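DyP from Bjerkandera adusta probably acts as a heme peroxidase, using hydrogen peroxide to oxidise substrates such as synthetic dyes. Local coordinates of one contact, PDB 3VXI (chain A, 1.50 Å), residues 214-219 and 357-362, beside the matching contact of the related Dye-decolorizing peroxidase from Irpex lacteus, PDB 7D8M (chain B, 2.00 Å), residues 215-220 and 363-368. Structure 2 is superposed on structure 1 by the backbone atoms of these residues (RMSD 0.25 Å); each is numbered along its deposited sequence.

Structure 1 (3VXI); sequences DGSFMA and VEYQSI.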
# COMPACT_ATOMS: atom_id res chain seq x y z
N ASP A 214 -0.35 20.56 1.18
CA ASP A 214 0.76 19.64 1.52
C ASP A 214 0.39 18.52 2.49
O ASP A 214 1.26 17.90 3.10
CB ASP A 214 2.00 20.42 2.00
CG ASP A 214 2.72 21.11 0.87
OD1 ASP A 214 2.67 20.62 -0.28
OD2 ASP A 214 3.37 22.15 1.14
N GLY A 215 -0.90 18.25 2.59
CA GLY A 215 -1.40 17.04 3.22
C GLY A 215 -1.56 15.93 2.18
O GLY A 215 -1.21 16.09 1.00
N SER A 216 -2.05 14.79 2.63
CA SER A 216 -2.37 13.69 1.73
C SER A 216 -3.39 12.79 2.38
O SER A 216 -3.55 12.77 3.60
CB SER A 216 -1.10 12.89 1.36
OG SER A 216 -1.36 11.95 0.32
N PHE A 217 -4.12 12.04 1.55
CA PHE A 217 -5.04 11.05 2.08
C PHE A 217 -4.41 9.68 2.10
O PHE A 217 -3.85 9.22 1.10
CB PHE A 217 -6.32 10.99 1.26
CG PHE A 217 -7.18 12.19 1.40
CD1 PHE A 217 -8.03 12.32 2.50
CD2 PHE A 217 -7.16 13.20 0.44
CE1 PHE A 217 -8.83 13.45 2.64
CE2 PHE A 217 -7.97 14.32 0.57
CZ PHE A 217 -8.79 14.45 1.67
N MET A 218 -4.50 9.02 3.26
CA MET A 218 -4.08 7.63 3.40
C MET A 218 -5.26 6.69 3.27
O MET A 218 -6.29 6.88 3.92
CB MET A 218 -3.41 7.40 4.75
CG MET A 218 -2.94 5.95 4.93
SD MET A 218 -2.71 5.42 6.63
CE MET A 218 -1.30 6.41 7.11
N ALA A 219 -5.12 5.68 2.42
CA ALA A 219 -5.99 4.53 2.48
C ALA A 219 -5.25 3.47 3.26
O ALA A 219 -4.21 2.97 2.81
CB ALA A 219 -6.38 4.04 1.08
N VAL A 357 -0.65 0.69 3.26
CA VAL A 357 -0.74 2.15 3.35
C VAL A 357 -0.51 2.72 1.95
O VAL A 357 0.55 2.51 1.36
CB VAL A 357 0.35 2.67 4.30
CG1 VAL A 357 0.38 4.21 4.31
CG2 VAL A 357 0.13 2.11 5.70
N GLU A 358 -1.49 3.46 1.44
CA GLU A 358 -1.37 4.10 0.14
C GLU A 358 -1.79 5.57 0.24
O GLU A 358 -2.86 5.87 0.79
CB GLU A 358 -2.22 3.37 -0.91
CG GLU A 358 -1.84 3.74 -2.35
CD GLU A 358 -2.44 2.81 -3.39
OE1 GLU A 358 -3.46 2.16 -3.11
OE2 GLU A 358 -1.85 2.74 -4.50
N TYR A 359 -0.95 6.45 -0.30
CA TYR A 359 -1.17 7.90 -0.24
C TYR A 359 -1.47 8.47 -1.61
O TYR A 359 -0.81 8.14 -2.60
CB TYR A 359 0.05 8.64 0.31
CG TYR A 359 0.42 8.30 1.73
CD1 TYR A 359 -0.30 8.82 2.81
CD2 TYR A 359 1.54 7.50 2.01
CE1 TYR A 359 0.06 8.54 4.12
CE2 TYR A 359 1.90 7.21 3.32
CZ TYR A 359 1.15 7.72 4.38
OH TYR A 359 1.51 7.46 5.69
N GLN A 360 -2.44 9.38 -1.66
CA GLN A 360 -2.82 10.09 -2.88
C GLN A 360 -3.62 11.32 -2.47
O GLN A 360 -4.18 11.37 -1.37
CB GLN A 360 -3.68 9.18 -3.78
CG GLN A 360 -4.93 8.61 -3.10
CD GLN A 360 -4.64 7.33 -2.33
OE1 GLN A 360 -4.25 6.34 -2.92
NE2 GLN A 360 -4.81 7.36 -1.02
N SER A 361 -3.68 12.32 -3.35
CA SER A 361 -4.47 13.51 -3.07
C SER A 361 -5.97 13.24 -3.25
O SER A 361 -6.79 13.86 -2.58
CB SER A 361 -4.04 14.66 -3.97
OG SER A 361 -4.25 14.29 -5.32
N ILE A 362 -6.30 12.33 -4.15
CA ILE A 362 -7.69 12.00 -4.44
C ILE A 362 -7.88 10.50 -4.26
O ILE A 362 -7.42 9.71 -5.07
CB ILE A 362 -8.08 12.43 -5.88
CG1 ILE A 362 -7.91 13.95 -6.05
CG2 ILE A 362 -9.52 12.02 -6.19
CD1 ILE A 362 -7.95 14.43 -7.53

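Structure 2 (7D8M); sequences DGSFLV and VEYQSV.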
# COMPACT_ATOMS: atom_id res chain seq x y z
N ASP B 215 -0.35 20.52 1.35
CA ASP B 215 0.72 19.59 1.69
C ASP B 215 0.25 18.45 2.59
O ASP B 215 1.08 17.77 3.20
CB ASP B 215 1.90 20.33 2.34
CG ASP B 215 2.67 21.17 1.34
OD1 ASP B 215 2.62 20.85 0.14
OD2 ASP B 215 3.32 22.14 1.76
N GLY B 216 -1.06 18.22 2.69
CA GLY B 216 -1.57 16.98 3.24
C GLY B 216 -1.66 15.91 2.17
O GLY B 216 -1.33 16.13 1.01
N SER B 217 -2.14 14.72 2.57
CA SER B 217 -2.43 13.65 1.63
C SER B 217 -3.42 12.68 2.25
O SER B 217 -3.52 12.58 3.48
CB SER B 217 -1.16 12.90 1.20
OG SER B 217 -1.45 11.98 0.14
N PHE B 218 -4.14 11.96 1.41
CA PHE B 218 -5.09 10.97 1.90
C PHE B 218 -4.38 9.65 2.13
O PHE B 218 -3.69 9.14 1.24
CB PHE B 218 -6.27 10.81 0.95
CG PHE B 218 -7.20 11.99 0.95
CD1 PHE B 218 -7.07 13.00 0.02
CD2 PHE B 218 -8.18 12.11 1.93
CE1 PHE B 218 -7.91 14.09 0.04
CE2 PHE B 218 -9.02 13.19 1.95
CZ PHE B 218 -8.89 14.19 1.01
N LEU B 219 -4.55 9.11 3.33
CA LEU B 219 -3.95 7.84 3.74
C LEU B 219 -5.04 6.78 3.71
O LEU B 219 -5.92 6.78 4.57
CB LEU B 219 -3.33 7.96 5.13
CG LEU B 219 -2.42 6.87 5.73
CD1 LEU B 219 -1.92 7.33 7.12
CD2 LEU B 219 -3.09 5.48 5.84
N VAL B 220 -4.95 5.86 2.75
CA VAL B 220 -5.83 4.69 2.73
C VAL B 220 -5.16 3.56 3.50
O VAL B 220 -4.03 3.17 3.18
CB VAL B 220 -6.13 4.23 1.29
CG1 VAL B 220 -6.89 2.92 1.35
CG2 VAL B 220 -6.91 5.30 0.53
N VAL B 363 -0.84 0.58 3.09
CA VAL B 363 -0.98 2.03 3.17
C VAL B 363 -0.71 2.62 1.80
O VAL B 363 0.33 2.31 1.19
CB VAL B 363 -0.01 2.65 4.19
CG1 VAL B 363 -0.08 4.16 4.11
CG2 VAL B 363 -0.28 2.13 5.61
N GLU B 364 -1.61 3.47 1.31
CA GLU B 364 -1.42 4.13 0.03
C GLU B 364 -1.82 5.59 0.14
O GLU B 364 -2.90 5.90 0.66
CB GLU B 364 -2.23 3.43 -1.08
CG GLU B 364 -1.84 3.87 -2.47
CD GLU B 364 -2.38 2.96 -3.57
OE1 GLU B 364 -3.45 2.35 -3.38
OE2 GLU B 364 -1.73 2.85 -4.63
N TYR B 365 -0.96 6.47 -0.36
CA TYR B 365 -1.15 7.92 -0.29
C TYR B 365 -1.45 8.50 -1.67
O TYR B 365 -0.87 8.07 -2.67
CB TYR B 365 0.10 8.61 0.26
CG TYR B 365 0.42 8.31 1.70
CD1 TYR B 365 -0.17 9.04 2.73
CD2 TYR B 365 1.34 7.33 2.03
CE1 TYR B 365 0.14 8.79 4.07
CE2 TYR B 365 1.68 7.08 3.38
CZ TYR B 365 1.07 7.81 4.39
OH TYR B 365 1.39 7.55 5.71
N GLN B 366 -2.34 9.50 -1.70
CA GLN B 366 -2.74 10.17 -2.94
C GLN B 366 -3.58 11.38 -2.57
O GLN B 366 -4.20 11.43 -1.51
CB GLN B 366 -3.55 9.24 -3.87
CG GLN B 366 -4.83 8.70 -3.22
CD GLN B 366 -4.60 7.42 -2.43
OE1 GLN B 366 -4.43 6.35 -3.00
NE2 GLN B 366 -4.60 7.53 -1.10
N SER B 367 -3.61 12.36 -3.49
CA SER B 367 -4.40 13.56 -3.26
C SER B 367 -5.89 13.32 -3.46
O SER B 367 -6.71 14.07 -2.92
CB SER B 367 -3.93 14.69 -4.17
OG SER B 367 -4.33 14.47 -5.53
N VAL B 368 -6.27 12.30 -4.23
CA VAL B 368 -7.67 11.96 -4.47
C VAL B 368 -7.82 10.46 -4.29
O VAL B 368 -7.28 9.68 -5.09
CB VAL B 368 -8.15 12.40 -5.86
CG1 VAL B 368 -9.62 12.02 -6.09
CG2 VAL B 368 -7.95 13.90 -6.05

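Structure 1 (3VXI)
The Phe-217 ring takes two backbone oxygens at its edge: Gln-360 O in its plane, and Ser-361 O, 3.1 Å from Phe-217 CD2. Phe-429 and Phe-90 also meet this ring. On the other side of the sheet, the Tyr-359 ring runs alongside Met-218, whose CB is 3.7 Å from Tyr-359 CE1. A bend at chi3 (-68°) turns Met-218 CE back to Tyr-359 OH, which is hydrogen-bonded to Asp-14; Met-218 CG is 3.8 Å from Val-357 CG1. Gln-360, with chi2 at -86°, folds its amide back over the strands, so that NE2 makes a weak bond to Phe-217 O and reaches Glu-358 O, 3.0 Å away, while OE1 takes the N-H of Phe-367. Beside it, Ala-219 CB lies 4.0 Å from Glu-358 O, the acceptor for Ala-219 N. Strands 216-225 and 353-360 are the buried, antiparallel middle pair of the four-stranded sheet in the C-terminal half of this DyP-type alpha+beta fold. The Glu-358 side chain touches the heme and lies about 4 Å from that of heme-binding Arg-329.

Structure 2 (7D8M)
At the edge of the Phe-218 ring stand two backbone oxygens: Gln-366 O in its plane, and Ser-367 O, 3.1 Å from Phe-218 CD1. Phe-437 and Phe-91 also meet the ring. On the opposite side of the sheet, the Tyr-365 ring runs alongside Leu-219, whose CB is 3.7 Å from Tyr-365 CE1. With CG anti to the backbone N (chi1 -170°), Leu-219 spreads its two methyls: CD1 is 3.6 Å from Tyr-365 OH, which is hydrogen-bonded to Asp-15, and CD2 is 3.7 Å from Val-363 CG1. The bend of Gln-366 at chi2 (-87°) folds its amide back over the strands; NE2 makes a weak bond to Phe-218 O and reaches Glu-364 O, 2.9 Å away, while OE1 takes the N-H of Phe-373. Beside it, Val-220 CB lies 3.7 Å from Glu-364 O, the acceptor for Val-220 N, and Val-220 CG2 is 3.6 Å from Gln-366 NE2. The Glu-364 side chain touches the heme and lies about 4 Å from that of heme-binding Arg-335.

What differs
Met-218(A) is exchanged for Leu-219(B), a linear thioether for a branched hydrocarbon, in a buried position. The CB atoms coincide within the error, and chi1 is -180° against -170°. After superposition SD of Met-218(A) lies 0.9 Å from CD2 of Leu-219(B), and the two CG atoms are 1.3 Å apart, so CD2 of Leu-219(B) ends near the place of the sulfur. Met-218(A) touches Val-357(A) and Tyr-359(A) as Leu-219(B) touches Val-363(B) and Tyr-365(B): CB to CE1 of the tyrosine is 3.7 Å for Met-218(A) with Tyr-359(A) and likewise for Leu-219(B) with Tyr-365(B). Ala-219(A) is exchanged for Val-220(B). CB stays in place and remains beside Glu-358(A) O or Glu-364(B) O, while CG1 and CG2 of Val-220(B) have no counterpart; they add buried apolar bulk on the side of the sheet that carries Gln-366(B) and Glu-364(B). Ser-216(A), Val-357(A), Glu-358(A), Tyr-359(A), Gln-360(A) and their counterparts keep their places, and the backbone bonds Ala-219(A) N to Glu-358(A) O and Val-220(B) N to Glu-364(B) O are alike. Away from the facing strand, CG1 and CG2 of Ile-362(A) fall on CG2 and CG1 of Val-368(B), each pair 0.1 Å apart, and CD1 of Ile-362(A) has no counterpart.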